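Local coordinates for protein endo-beta-1,4-glucanase (Bacillus licheniformis, PDB 2JEN) that hydrolyses internal beta-1,4-glucosidic linkages of xyloglucan, and probably of cellulose-like glucans, as a family 12 glycoside hydrolase, at residues H180-Y185 against F200-T205; K44-F49 against N255-V260; V76-S81 against G246-I251. The protein carries 1 engineered substitution. All blocks are in the same frame, centred on the assembly; numbering follows the deposited sequence. Where two conformers were deposited one is given.

Contact 1: residues H180-Y185 against F200-T205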
loop_
_atom_site.group_PDB
_atom_site.type_symbol
_atom_site.label_atom_id
_atom_site.label_comp_id
_atom_site.label_asym_id
_atom_site.label_seq_id
_atom_site.Cartn_x
_atom_site.Cartn_y
_atom_site.Cartn_z
ATOM N N HIS A 180 34.522 11.984 -23.462
ATOM C CA HIS A 180 33.761 10.742 -23.534
ATOM C C HIS A 180 33.470 10.435 -25.008
ATOM O O HIS A 180 33.337 11.350 -25.822
ATOM C CB HIS A 180 32.410 10.895 -22.814
ATOM C CG HIS A 180 32.499 11.249 -21.356
ATOM N ND1 HIS A 180 32.331 10.314 -20.363
ATOM C CD2 HIS A 180 32.735 12.425 -20.734
ATOM C CE1 HIS A 180 32.440 10.907 -19.188
ATOM N NE2 HIS A 180 32.684 12.189 -19.378
ATOM N N SER A 181 33.293 9.157 -25.305
ATOM C CA SER A 181 32.838 8.724 -26.634
ATOM C C SER A 181 31.342 8.458 -26.642
ATOM O O SER A 181 30.829 7.765 -25.762
ATOM C CB SER A 181 33.558 7.466 -27.063
ATOM O OG SER A 181 34.948 7.787 -27.196
ATOM N N TRP A 182 30.670 8.920 -27.696
ATOM C CA TRP A 182 29.215 8.896 -27.820
ATOM C C TRP A 182 28.818 8.393 -29.190
ATOM O O TRP A 182 29.320 8.872 -30.211
ATOM C CB TRP A 182 28.646 10.310 -27.688
ATOM C CG TRP A 182 29.133 11.080 -26.489
ATOM C CD1 TRP A 182 30.144 11.956 -26.482
ATOM C CD2 TRP A 182 28.645 11.014 -25.153
ATOM N NE1 TRP A 182 30.350 12.452 -25.234
ATOM C CE2 TRP A 182 29.423 11.900 -24.390
ATOM C CE3 TRP A 182 27.607 10.301 -24.525
ATOM C CZ2 TRP A 182 29.234 12.061 -23.008
ATOM C CZ3 TRP A 182 27.423 10.458 -23.173
ATOM C CH2 TRP A 182 28.196 11.352 -22.427
ATOM N N LYS A 183 27.860 7.479 -29.230
ATOM C CA LYS A 183 27.170 7.144 -30.483
ATOM C C LYS A 183 26.063 8.177 -30.689
ATOM O O LYS A 183 25.251 8.400 -29.799
ATOM C CB LYS A 183 26.576 5.741 -30.409
ATOM C CG LYS A 183 27.614 4.680 -30.183
ATOM C CD LYS A 183 26.959 3.330 -29.896
ATOM C CE LYS A 183 26.397 3.256 -28.396
ATOM N NZ LYS A 183 25.914 1.872 -28.004
ATOM N N VAL A 184 26.039 8.821 -31.837
ATOM C CA VAL A 184 25.135 9.914 -32.148
ATOM C C VAL A 184 24.004 9.415 -33.034
ATOM O O VAL A 184 24.256 8.692 -34.002
ATOM C CB VAL A 184 25.853 11.063 -32.878
ATOM C CG1 VAL A 184 24.898 12.188 -33.248
ATOM C CG2 VAL A 184 27.072 11.535 -32.097
ATOM N N TYR A 185 22.775 9.758 -32.682
ATOM C CA TYR A 185 21.568 9.426 -33.413
ATOM C C TYR A 185 20.750 10.668 -33.702
ATOM O O TYR A 185 20.734 11.629 -32.905
ATOM C CB TYR A 185 20.703 8.464 -32.609
ATOM C CG TYR A 185 21.390 7.152 -32.339
ATOM C CD1 TYR A 185 22.353 7.039 -31.354
ATOM C CD2 TYR A 185 21.028 5.993 -33.025
ATOM C CE1 TYR A 185 22.983 5.833 -31.097
ATOM C CE2 TYR A 185 21.667 4.773 -32.756
ATOM C CZ TYR A 185 22.636 4.730 -31.814
ATOM O OH TYR A 185 23.273 3.509 -31.530
ATOM N N PHE A 200 18.193 14.505 -30.938
ATOM C CA PHE A 200 19.569 14.184 -31.109
ATOM C C PHE A 200 20.048 13.467 -29.856
ATOM O O PHE A 200 20.001 14.069 -28.762
ATOM C CB PHE A 200 20.413 15.443 -31.300
ATOM C CG PHE A 200 19.917 16.351 -32.394
ATOM C CD1 PHE A 200 20.256 16.116 -33.704
ATOM C CD2 PHE A 200 19.156 17.465 -32.096
ATOM C CE1 PHE A 200 19.800 16.969 -34.695
ATOM C CE2 PHE A 200 18.733 18.336 -33.076
ATOM C CZ PHE A 200 19.069 18.085 -34.400
ATOM N N SER A 201 20.420 12.213 -30.001
ATOM C CA SER A 201 20.816 11.387 -28.839
ATOM C C SER A 201 22.273 11.033 -28.917
ATOM O O SER A 201 22.759 10.608 -29.958
ATOM C CB SER A 201 19.996 10.093 -28.743
ATOM O OG SER A 201 18.596 10.383 -28.709
ATOM N N PHE A 202 22.955 11.198 -27.800
ATOM C CA PHE A 202 24.350 10.851 -27.591
ATOM C C PHE A 202 24.409 9.733 -26.553
ATOM O O PHE A 202 24.035 9.952 -25.409
ATOM C CB PHE A 202 25.111 12.068 -27.053
ATOM C CG PHE A 202 25.161 13.223 -27.997
ATOM C CD1 PHE A 202 24.082 14.097 -28.119
ATOM C CD2 PHE A 202 26.273 13.430 -28.825
ATOM C CE1 PHE A 202 24.105 15.150 -29.027
ATOM C CE2 PHE A 202 26.296 14.507 -29.707
ATOM C CZ PHE A 202 25.242 15.353 -29.833
ATOM N N ILE A 203 24.792 8.535 -26.983
ATOM C CA ILE A 203 24.800 7.359 -26.105
ATOM C C ILE A 203 26.221 6.967 -25.781
ATOM O O ILE A 203 27.004 6.614 -26.670
ATOM C CB ILE A 203 24.004 6.171 -26.694
ATOM C CG1 ILE A 203 22.530 6.563 -26.800
ATOM C CG2 ILE A 203 24.192 4.862 -25.833
ATOM C CD1 ILE A 203 21.635 5.504 -27.351
ATOM N N ARG A 204 26.595 7.053 -24.528
ATOM C CA ARG A 204 27.988 6.764 -24.176
ATOM C C ARG A 204 28.333 5.377 -24.589
ATOM O O ARG A 204 27.527 4.482 -24.484
ATOM C CB ARG A 204 28.239 6.995 -22.676
ATOM C CG ARG A 204 29.711 7.215 -22.357
ATOM C CD ARG A 204 29.875 7.502 -20.869
ATOM N NE ARG A 204 31.288 7.724 -20.495
ATOM C CZ ARG A 204 32.139 6.783 -20.114
ATOM N NH1 ARG A 204 31.820 5.514 -20.035
ATOM N NH2 ARG A 204 33.400 7.147 -19.807
ATOM N N THR A 205 29.566 5.151 -25.098
ATOM C CA THR A 205 29.875 3.826 -25.649
ATOM C C THR A 205 29.977 2.749 -24.591
ATOM O O THR A 205 29.802 1.564 -24.910
ATOM C CB THR A 205 31.160 3.841 -26.499
ATOM O OG1 THR A 205 32.226 4.372 -25.720
ATOM C CG2 THR A 205 30.970 4.726 -27.738
HETATM O O HOH W 1 28.686 1.043 -27.404
#
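Trp182 to Tyr185 pair with Ser201 to Arg204 as the two arms of an antiparallel beta hairpin, the strand axes running at 141° to each other. The register follows from the alternation of pairs: Trp182 and Arg204 form a non-hydrogen-bonded pair with CA atoms 4.4 Å apart, whereas Lys183 and Ile203 exchange two bonds, Lys183 N to Ile203 O at 2.8 Å and Ile203 N to Lys183 O at 2.9 Å. Tyr185 and Ser201 repeat that reciprocal pattern, and Thr205 N adds a bond to Ser181 O where the second strand ends.

Trp182, Val184 and Phe202 share one face of the hairpin, which Phe218 and Leu222 of helix 215-225 help to cover. Val184 CG2 lies 3.9 Å from Phe202 CD2, the two side chains side by side and pointing the same way. Arg204 projects from the same face; its CB meets Trp182 CZ3 at 3.6 Å, and its CG sits above the indole, near the rim. On the other face, Lys183 CE packs 3.7 Å from Ile203 CG2 in the conformer described, and one water joins Lys183 NZ to Thr205 O.

With CG anti to its backbone N and the chain extended as far as NE, Arg204 reaches His180. Arg204 NE donates to His180 ND1 over 2.8 Å at 172°, nearly in both planes although these are 73° apart; NH2 adds a weak bond to the same nitrogen. Because ND1 accepts, the imidazole is probably neutral with its proton on NE2, a state the adjacent guanidinium charge would favour.

Contact 2: residues K44-F49 against N255-V260. With SO4 (sulfate ion), chain H.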
loop_
_atom_site.group_PDB
_atom_site.type_symbol
_atom_site.label_atom_id
_atom_site.label_comp_id
_atom_site.label_asym_id
_atom_site.label_seq_id
_atom_site.Cartn_x
_atom_site.Cartn_y
_atom_site.Cartn_z
ATOM N N LYS A 44 14.103 26.026 -4.897
ATOM C CA LYS A 44 13.224 25.796 -6.033
ATOM C C LYS A 44 13.912 25.976 -7.402
ATOM O O LYS A 44 13.228 26.088 -8.402
ATOM C CB LYS A 44 11.912 26.565 -5.975
ATOM C CG LYS A 44 11.061 26.299 -4.753
ATOM C CD LYS A 44 9.735 27.004 -4.779
ATOM C CE LYS A 44 8.723 26.422 -5.741
ATOM N NZ LYS A 44 7.390 27.117 -5.742
ATOM N N LYS A 45 15.233 25.884 -7.442
ATOM C CA LYS A 45 15.954 25.869 -8.731
ATOM C C LYS A 45 15.702 24.565 -9.475
ATOM O O LYS A 45 15.710 24.533 -10.697
ATOM C CB LYS A 45 17.458 26.015 -8.483
ATOM C CG LYS A 45 18.298 26.179 -9.747
ATOM C CD LYS A 45 19.784 26.222 -9.388
ATOM C CE LYS A 45 20.639 26.160 -10.651
ATOM N NZ LYS A 45 22.107 26.150 -10.386
ATOM N N TYR A 46 15.466 23.506 -8.722
ATOM C CA TYR A 46 15.218 22.179 -9.301
ATOM C C TYR A 46 13.980 21.585 -8.703
ATOM O O TYR A 46 13.572 21.934 -7.594
ATOM C CB TYR A 46 16.371 21.233 -8.977
ATOM C CG TYR A 46 17.768 21.749 -9.245
ATOM C CD1 TYR A 46 18.169 22.177 -10.504
ATOM C CD2 TYR A 46 18.705 21.769 -8.234
ATOM C CE1 TYR A 46 19.483 22.606 -10.727
ATOM C CE2 TYR A 46 19.985 22.199 -8.444
ATOM C CZ TYR A 46 20.371 22.609 -9.693
ATOM O OH TYR A 46 21.675 23.037 -9.905
ATOM N N TYR A 47 13.425 20.603 -9.400
ATOM C CA TYR A 47 12.491 19.663 -8.734
ATOM C C TYR A 47 12.660 18.291 -9.271
ATOM O O TYR A 47 12.954 18.088 -10.447
ATOM C CB TYR A 47 11.021 20.105 -8.847
ATOM C CG TYR A 47 10.507 20.397 -10.246
ATOM C CD1 TYR A 47 10.643 21.654 -10.810
ATOM C CD2 TYR A 47 9.836 19.418 -10.992
ATOM C CE1 TYR A 47 10.128 21.911 -12.072
ATOM C CE2 TYR A 47 9.313 19.713 -12.255
ATOM C CZ TYR A 47 9.490 20.949 -12.794
ATOM O OH TYR A 47 8.939 21.241 -14.028
ATOM N N ILE A 48 12.499 17.323 -8.389
ATOM C CA ILE A 48 12.332 15.938 -8.788
ATOM C C ILE A 48 10.874 15.826 -9.236
ATOM O O ILE A 48 9.971 16.315 -8.571
ATOM C CB ILE A 48 12.658 14.928 -7.652
ATOM C CG1 ILE A 48 13.947 15.310 -6.891
ATOM C CG2 ILE A 48 12.734 13.535 -8.216
ATOM C CD1 ILE A 48 14.266 14.420 -5.705
ATOM N N PHE A 49 10.680 15.160 -10.347
ATOM C CA PHE A 49 9.386 15.112 -11.026
ATOM C C PHE A 49 8.955 13.669 -11.292
ATOM O O PHE A 49 9.677 12.897 -11.929
ATOM C CB PHE A 49 9.535 15.859 -12.366
ATOM C CG PHE A 49 8.259 16.057 -13.158
ATOM C CD1 PHE A 49 7.041 16.310 -12.549
ATOM C CD2 PHE A 49 8.317 16.067 -14.529
ATOM C CE1 PHE A 49 5.896 16.528 -13.312
ATOM C CE2 PHE A 49 7.166 16.259 -15.274
ATOM C CZ PHE A 49 5.975 16.498 -14.675
ATOM N N ASN A 255 25.285 13.355 -6.270
ATOM C CA ASN A 255 25.769 14.669 -6.641
ATOM C C ASN A 255 24.963 15.158 -7.820
ATOM O O ASN A 255 24.726 14.401 -8.761
ATOM C CB ASN A 255 27.260 14.666 -6.993
ATOM C CG ASN A 255 27.833 16.068 -7.049
ATOM O OD1 ASN A 255 27.553 16.917 -6.200
ATOM N ND2 ASN A 255 28.594 16.330 -8.081
ATOM N N TRP A 256 24.583 16.421 -7.776
ATOM C CA TRP A 256 23.794 17.026 -8.839
ATOM C C TRP A 256 23.972 18.519 -8.903
ATOM O O TRP A 256 23.849 19.202 -7.886
ATOM C CB TRP A 256 22.307 16.756 -8.604
ATOM C CG TRP A 256 21.422 17.534 -9.486
ATOM C CD1 TRP A 256 20.675 18.632 -9.154
ATOM C CD2 TRP A 256 21.222 17.337 -10.899
ATOM N NE1 TRP A 256 19.996 19.111 -10.244
ATOM C CE2 TRP A 256 20.317 18.326 -11.334
ATOM C CE3 TRP A 256 21.721 16.427 -11.831
ATOM C CZ2 TRP A 256 19.879 18.402 -12.631
ATOM C CZ3 TRP A 256 21.318 16.540 -13.142
ATOM C CH2 TRP A 256 20.379 17.486 -13.525
ATOM N N ASP A 257 24.227 19.046 -10.099
ATOM C CA ASP A 257 24.015 20.475 -10.320
ATOM C C ASP A 257 24.034 20.779 -11.804
ATOM O O ASP A 257 24.578 20.030 -12.611
ATOM C CB ASP A 257 25.056 21.381 -9.619
ATOM C CG ASP A 257 24.584 21.953 -8.273
ATOM O OD1 ASP A 257 23.414 22.343 -8.104
ATOM O OD2 ASP A 257 25.421 22.054 -7.340
ATOM N N VAL A 258 23.331 21.854 -12.128
ATOM C CA VAL A 258 23.368 22.458 -13.465
ATOM C C VAL A 258 23.472 23.931 -13.316
ATOM O O VAL A 258 22.657 24.553 -12.651
ATOM C CB VAL A 258 22.097 22.160 -14.308
ATOM C CG1 VAL A 258 22.224 22.797 -15.718
ATOM C CG2 VAL A 258 21.833 20.668 -14.386
ATOM N N THR A 259 24.519 24.506 -13.906
ATOM C CA THR A 259 24.759 25.939 -13.776
ATOM C C THR A 259 25.051 26.564 -15.133
ATOM O O THR A 259 25.910 26.060 -15.851
ATOM C CB THR A 259 25.948 26.204 -12.823
ATOM O OG1 THR A 259 25.777 25.457 -11.606
ATOM C CG2 THR A 259 26.035 27.690 -12.507
ATOM N N VAL A 260 24.340 27.630 -15.432
ATOM C CA VAL A 260 24.540 28.397 -16.650
ATOM C C VAL A 260 25.436 29.587 -16.289
ATOM O O VAL A 260 25.055 30.408 -15.458
ATOM C CB VAL A 260 23.221 28.890 -17.186
ATOM C CG1 VAL A 260 23.413 29.742 -18.432
ATOM C CG2 VAL A 260 22.252 27.720 -17.419
HETATM S S SO4 H . 7.482 29.499 -2.754
HETATM O O1 SO4 H . 6.603 30.352 -1.937
HETATM O O2 SO4 H . 6.694 28.764 -3.750
HETATM O O3 SO4 H . 8.412 30.383 -3.463
HETATM O O4 SO4 H . 8.227 28.523 -2.015
HETATM O O HOH W 2 22.991 25.366 -7.811
#
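A classic beta bulge, in which Lys45 and Tyr46 both face Phe41, sends two side chains across the gap between the stacked sheets of the beta sandwich to Trp256, Asp257 and Val258. The strands themselves are not paired: the axes of 46-49 and 255-260 come no closer than 10.1 Å, and side chains alone from 44-49 span the distance.

Three bonds meet at the phenol oxygen of Tyr46. Tyr46 OH donates to Asp257 OD1 over 2.6 Å, on the anti side of the carboxylate in the conformer described, and accepts the backbone N-H of Val258 almost straight, with Val258 N 3.0 Å from Tyr46 OH and 175° at the hydrogen. Lys45 NZ contributes a third, weak bond to this oxygen. Lys45 has CG anti to its backbone N (chi1 -173°) and stays extended beyond it, and Lys45 NZ donates to Val258 O at 2.8 Å. Tyr46 and Lys45 thus take up both the N-H and the C=O of Val258. A water accepts from Lys45 NZ at 2.8 Å and donates to Asp257 OD1 in the same conformer, bridging two groups of opposite charge.

The Tyr46 ring is held from both faces. Trp256 NE1 lies 3.3 Å above the ring plane, over its centre, in an edge-to-face pair with the planes at 72°; Lys45 CG covers the opposite face toward the rim, 3.9 Å above the plane.

Away from this interface, Lys44 NZ bonds a sulfate, probably from the crystallisation liquor, that also takes Asn43 N of the second subunit. Between the sheets, Ile92 of strand 91-95 touches both Tyr46 and Trp256, while Val122 of strand 118-128 packs on Trp256 from within its own sheet.

Contact 3: residues V76-S81 against G246-I251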
loop_
_atom_site.group_PDB
_atom_site.type_symbol
_atom_site.label_atom_id
_atom_site.label_comp_id
_atom_site.label_asym_id
_atom_site.label_seq_id
_atom_site.Cartn_x
_atom_site.Cartn_y
_atom_site.Cartn_z
ATOM N N VAL A 76 12.244 5.212 -7.180
ATOM C CA VAL A 76 12.048 3.802 -7.116
ATOM C C VAL A 76 10.860 3.507 -8.047
ATOM O O VAL A 76 9.894 4.271 -8.057
ATOM C CB VAL A 76 11.738 3.460 -5.650
ATOM C CG1 VAL A 76 11.756 1.952 -5.450
ATOM C CG2 VAL A 76 12.744 4.219 -4.690
ATOM N N TRP A 77 10.896 2.407 -8.778
ATOM C CA TRP A 77 9.859 2.144 -9.763
ATOM C C TRP A 77 9.576 0.662 -9.971
ATOM O O TRP A 77 10.410 -0.219 -9.673
ATOM C CB TRP A 77 10.250 2.730 -11.132
ATOM C CG TRP A 77 11.433 2.097 -11.832
ATOM C CD1 TRP A 77 11.425 1.002 -12.630
ATOM C CD2 TRP A 77 12.799 2.547 -11.805
ATOM N NE1 TRP A 77 12.700 0.743 -13.103
ATOM C CE2 TRP A 77 13.553 1.686 -12.618
ATOM C CE3 TRP A 77 13.454 3.601 -11.176
ATOM C CZ2 TRP A 77 14.914 1.876 -12.848
ATOM C CZ3 TRP A 77 14.826 3.771 -11.388
ATOM C CH2 TRP A 77 15.514 2.923 -12.239
ATOM N N ASN A 78 8.398 0.420 -10.517
ATOM C CA ASN A 78 8.000 -0.869 -11.013
ATOM C C ASN A 78 7.075 -0.706 -12.197
ATOM O O ASN A 78 5.990 -0.146 -12.050
ATOM C CB ASN A 78 7.237 -1.629 -9.919
ATOM C CG ASN A 78 6.701 -2.940 -10.374
ATOM O OD1 ASN A 78 7.371 -3.688 -11.062
ATOM N ND2 ASN A 78 5.462 -3.218 -10.030
ATOM N N TRP A 79 7.550 -1.121 -13.384
ATOM C CA TRP A 79 6.899 -0.885 -14.682
ATOM C C TRP A 79 6.789 -2.267 -15.386
ATOM O O TRP A 79 7.595 -2.608 -16.256
ATOM C CB TRP A 79 7.655 0.117 -15.548
ATOM C CG TRP A 79 7.468 1.488 -15.032
ATOM C CD1 TRP A 79 8.349 2.220 -14.318
ATOM C CD2 TRP A 79 6.285 2.281 -15.140
ATOM N NE1 TRP A 79 7.799 3.442 -13.971
ATOM C CE2 TRP A 79 6.513 3.475 -14.443
ATOM C CE3 TRP A 79 5.054 2.090 -15.747
ATOM C CZ2 TRP A 79 5.563 4.475 -14.375
ATOM C CZ3 TRP A 79 4.116 3.092 -15.694
ATOM C CH2 TRP A 79 4.372 4.265 -14.990
ATOM N N PRO A 80 5.822 -3.110 -14.986
ATOM C CA PRO A 80 5.767 -4.429 -15.616
ATOM C C PRO A 80 5.246 -4.415 -17.053
ATOM O O PRO A 80 4.048 -4.387 -17.298
ATOM C CB PRO A 80 4.862 -5.246 -14.680
ATOM C CG PRO A 80 4.742 -4.454 -13.444
ATOM C CD PRO A 80 4.861 -3.026 -13.880
ATOM N N SER A 81 6.166 -4.452 -18.007
ATOM C CA SER A 81 5.835 -4.420 -19.431
ATOM C C SER A 81 7.058 -4.833 -20.260
ATOM O O SER A 81 8.190 -4.511 -19.900
ATOM C CB SER A 81 5.479 -2.992 -19.845
ATOM O OG SER A 81 5.157 -2.923 -21.262
ATOM N N GLY A 246 10.546 -1.035 -19.101
ATOM C CA GLY A 246 9.963 -2.079 -18.268
ATOM C C GLY A 246 10.914 -2.498 -17.186
ATOM O O GLY A 246 12.128 -2.289 -17.314
ATOM N N GLY A 247 10.390 -3.113 -16.140
ATOM C CA GLY A 247 11.200 -3.613 -15.047
ATOM C C GLY A 247 11.042 -2.823 -13.763
ATOM O O GLY A 247 10.258 -1.860 -13.685
ATOM N N THR A 248 11.820 -3.227 -12.765
ATOM C CA THR A 248 11.731 -2.660 -11.448
ATOM C C THR A 248 13.117 -2.328 -10.943
ATOM O O THR A 248 14.083 -3.034 -11.227
ATOM C CB THR A 248 11.144 -3.692 -10.445
ATOM O OG1 THR A 248 10.020 -4.371 -11.007
ATOM C CG2 THR A 248 10.744 -3.033 -9.164
ATOM N N GLY A 249 13.221 -1.268 -10.152
ATOM C CA GLY A 249 14.497 -0.893 -9.568
ATOM C C GLY A 249 14.482 0.490 -8.987
ATOM O O GLY A 249 13.432 1.017 -8.629
ATOM N N GLN A 250 15.656 1.086 -8.857
ATOM C CA GLN A 250 15.790 2.382 -8.286
ATOM C C GLN A 250 17.076 3.036 -8.737
ATOM O O GLN A 250 18.034 2.346 -9.153
ATOM C CB GLN A 250 15.769 2.284 -6.772
ATOM C CG GLN A 250 16.987 1.635 -6.160
ATOM C CD GLN A 250 16.815 1.386 -4.690
ATOM O OE1 GLN A 250 16.786 2.334 -3.876
ATOM N NE2 GLN A 250 16.695 0.109 -4.327
ATOM N N ILE A 251 17.096 4.349 -8.616
ATOM C CA ILE A 251 18.293 5.150 -8.741
ATOM C C ILE A 251 18.498 5.931 -7.465
ATOM O O ILE A 251 17.534 6.336 -6.798
ATOM C CB ILE A 251 18.196 6.135 -9.941
ATOM C CG1 ILE A 251 19.558 6.766 -10.307
ATOM C CG2 ILE A 251 17.161 7.239 -9.702
ATOM C CD1 ILE A 251 19.584 7.495 -11.652
HETATM O O HOH W 3 13.577 -1.066 -15.180
#
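Trp77 and Trp79 pair with Gly249 and Gly247 in the six-stranded antiparallel sheet of the beta sandwich, just after the chain turns a corner at Gly246 out of strand 234-244 of the other sheet. The axes, at 178°, are almost exactly antiparallel.

Four backbone bonds satisfy the peptide groups that face each other. Trp77 N donates to Gly249 O at 2.9 Å, and Gly249 N returns to Trp77 O at 3.0 Å. Trp79 N reaches Gly247 O at 2.8 Å; in the reciprocal bond Gly247 N, 2.8 Å from Trp79 O, stands above the plane of that carbonyl. The distortion falls beside the corner, where Gly247 has a positive phi of 109°, backbone angles that call for glycine.

On the face carrying Asn78 and Thr248, the threonine hydroxyl donates to the amide oxygen, Thr248 OG1 lying 2.7 Å from Asn78 OD1 in the conformer described. The same hydroxyl accepts from Gln250 NE2 of the third subunit, and Gln250 NE2 of this chain in turn serves Thr248 OG1 of the fourth, so the pair forms part of a repeated intersubunit junction. Within the chain, Asn129 OD1 receives Thr248 N and Gln63 OE1 receives Trp79 NE1.

Trp77 holds CG in the crowded position between its backbone N and carbonyl carbon (chi1 67°). One face of its indole lies against Gly249 and Gln250 of the opposing strand: Gly249 O sits 3.5 Å above the Trp77 ring plane, toward the rim, and Gln250 N lies over the same face. Gly247 O approaches the edge at CD1. The indole N-H is satisfied through water: Trp77 NE1 donates over 2.9 Å to a molecule in the ring plane, which in turn donates a hydrogen bond to Gly246 O.

In the fold
From the N terminus, segment 44-49 comes first, in the mixed sheet, and 76-81 follows in the six-stranded one. Contact 1 is then made and completed locally: 180-185 meets 200-205 after one hairpin turn of the mixed sheet. The chain next turns the corner at 246, where 246-251 closes contact 3 onto 76-81, and 255-260, further along the same strand 247-260, closes contact 2 onto 44-49. The three loops therefore enclose one another without crossing, contact 1 innermost and contact 2 outermost. Contact 3 joins neighbouring strands of one sheet, contact 2 ties the two sheets together, and their centres lie about 23 Å apart.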